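PDB 3AGD: salt-tolerant glutaminase from Micrococcus luteus, which probably hydrolyses L-glutamine to L-glutamate and ammonium. Local coordinates for residues E341-L344 with D345-D349. Sequence-based numbering, arbitrary orientation.
Sequences EAVL and DALTD
E341 and D345, one turn apart on helix 337-349, bring their carboxylates together on the same flank, E341 OE2 only 2.7 Å from D345 OD1. The planes of the two acid groups are 71° apart, and E341 OE2 also lies 3.0 Å from D345 OD2. E341 starts with CG anti to its own N (chi1 -171°), then bends at chi2, which brings its carboxylate over to D345. An approach this close suggests that one acid may hold a proton. The second subunit grips the pair: its T47 OG1 sits at hydrogen-bonding distance of both E341 OE1 and D345 OD1, its H51 bonds E341 OE2 and its H3 bonds D345 OD2, and the two histidines would probably offset some of the crowding of charge.

The apolar face lies on another side of this helix in the STAS-like C-terminal region, buried against a mixed sheet and helix 419-434. There V343 rests on L331 and L347 on L329, both of strand 326-332, while L344 and L347 also reach L424 and L432 of helix 419-434. Between themselves these leucines and the valine touch only lightly: V343 CG1 and L344 CD2 each lie 4.3 Å from L347 CD1. The backbone is regular, L347 N bonding V343 O at 2.9 Å.

T348, partly exposed, marks the less buried end, though H3 of the second subunit still packs on it. Its OG1 sits beside its own N (chi1 -69°) and folds back to donate to L344 O at 3.1 Å. The amide T348 N reaches the same oxygen at 2.8 Å from the opposite face of the carbonyl plane, giving L344 O two donors.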
ATOM      1  N   GLU A 341      16.421   6.086   4.761  1.00 29.18           N
ATOM      2  CA  GLU A 341      16.825   5.176   5.832  1.00 28.77           C
ATOM      3  C   GLU A 341      18.028   4.378   5.336  1.00 26.34           C
ATOM      4  O   GLU A 341      19.000   4.174   6.064  1.00 24.85           O
ATOM      5  CB  GLU A 341      15.662   4.232   6.173  1.00 29.93           C
ATOM      6  CG  GLU A 341      15.849   3.349   7.414  1.00 30.99           C
ATOM      7  CD  GLU A 341      16.849   2.219   7.211  1.00 28.59           C
ATOM      8  OE1 GLU A 341      16.872   1.629   6.111  1.00 24.17           O
ATOM      9  OE2 GLU A 341      17.599   1.908   8.160  1.00 30.69           O
ATOM     10  N   ALA A 342      17.953   3.941   4.083  1.00 22.96           N
ATOM     11  CA  ALA A 342      19.022   3.167   3.467  1.00 21.18           C
ATOM     12  C   ALA A 342      20.275   4.019   3.293  1.00 22.21           C
ATOM     13  O   ALA A 342      21.390   3.541   3.501  1.00 23.87           O
ATOM     14  CB  ALA A 342      18.564   2.630   2.123  1.00 19.73           C
ATOM     15  N   VAL A 343      20.092   5.280   2.906  1.00 18.94           N
ATOM     16  CA  VAL A 343      21.222   6.183   2.722  1.00 20.17           C
ATOM     17  C   VAL A 343      21.938   6.392   4.055  1.00 18.91           C
ATOM     18  O   VAL A 343      23.164   6.357   4.119  1.00 19.17           O
ATOM     19  CB  VAL A 343      20.766   7.544   2.159  1.00 23.31           C
ATOM     20  CG1 VAL A 343      21.949   8.510   2.089  1.00 22.46           C
ATOM     21  CG2 VAL A 343      20.175   7.346   0.772  1.00 23.43           C
ATOM     22  N   LEU A 344      21.169   6.594   5.119  1.00 16.39           N
ATOM     23  CA  LEU A 344      21.752   6.779   6.441  1.00 18.80           C
ATOM     24  C   LEU A 344      22.515   5.525   6.877  1.00 19.20           C
ATOM     25  O   LEU A 344      23.534   5.617   7.567  1.00 20.72           O
ATOM     26  CB  LEU A 344      20.664   7.111   7.461  1.00 17.49           C
ATOM     27  CG  LEU A 344      20.028   8.491   7.284  1.00 22.46           C
ATOM     28  CD1 LEU A 344      18.927   8.681   8.322  1.00 22.22           C
ATOM     29  CD2 LEU A 344      21.099   9.574   7.427  1.00 20.70           C
ATOM     30  N   ASP A 345      22.017   4.357   6.482  1.00 16.63           N
ATOM     31  CA  ASP A 345      22.677   3.100   6.823  1.00 18.71           C
ATOM     32  C   ASP A 345      24.018   3.034   6.100  1.00 20.06           C
ATOM     33  O   ASP A 345      24.999   2.530   6.641  1.00 21.34           O
ATOM     34  CB  ASP A 345      21.822   1.900   6.401  1.00 19.37           C
ATOM     35  CG  ASP A 345      20.612   1.690   7.298  1.00 21.13           C
ATOM     36  OD1 ASP A 345      19.731   0.886   6.920  1.00 22.07           O
ATOM     37  OD2 ASP A 345      20.539   2.319   8.375  1.00 22.51           O
ATOM     38  N   ALA A 346      24.053   3.535   4.868  1.00 18.44           N
ATOM     39  CA  ALA A 346      25.289   3.523   4.093  1.00 21.63           C
ATOM     40  C   ALA A 346      26.282   4.481   4.737  1.00 22.90           C
ATOM     41  O   ALA A 346      27.451   4.145   4.924  1.00 25.58           O
ATOM     42  CB  ALA A 346      25.021   3.934   2.644  1.00 17.77           C
ATOM     43  N   LEU A 347      25.810   5.673   5.084  1.00 21.73           N
ATOM     44  CA  LEU A 347      26.669   6.662   5.714  1.00 20.80           C
ATOM     45  C   LEU A 347      27.233   6.123   7.020  1.00 22.46           C
ATOM     46  O   LEU A 347      28.434   6.222   7.277  1.00 23.67           O
ATOM     47  CB  LEU A 347      25.893   7.953   5.968  1.00 20.58           C
ATOM     48  CG  LEU A 347      25.437   8.692   4.705  1.00 20.82           C
ATOM     49  CD1 LEU A 347      24.698   9.948   5.103  1.00 21.77           C
ATOM     50  CD2 LEU A 347      26.638   9.033   3.834  1.00 19.42           C
ATOM     51  N   THR A 348      26.369   5.545   7.844  1.00 21.66           N
ATOM     52  CA  THR A 348      26.799   4.990   9.122  1.00 24.06           C
ATOM     53  C   THR A 348      27.776   3.833   8.932  1.00 22.62           C
ATOM     54  O   THR A 348      28.757   3.710   9.672  1.00 21.93           O
ATOM     55  CB  THR A 348      25.591   4.492   9.951  1.00 28.15           C
ATOM     56  OG1 THR A 348      24.821   5.618  10.384  1.00 35.41           O
ATOM     57  CG2 THR A 348      26.058   3.725  11.175  1.00 35.18           C
ATOM     58  N   ASP A 349      27.501   2.993   7.936  1.00 19.40           N
ATOM     59  CA  ASP A 349      28.334   1.838   7.646  1.00 17.88           C
ATOM     60  C   ASP A 349      29.768   2.191   7.240  1.00 22.44           C
ATOM     61  O   ASP A 349      30.634   1.313   7.193  1.00 23.37           O
ATOM     62  CB  ASP A 349      27.685   0.984   6.550  1.00 17.26           C
ATOM     63  CG  ASP A 349      26.548   0.105   7.075  1.00 24.48           C
ATOM     64  OD1 ASP A 349      25.952  -0.636   6.265  1.00 24.95           O
ATOM     65  OD2 ASP A 349      26.245   0.145   8.287  1.00 22.98           O
TER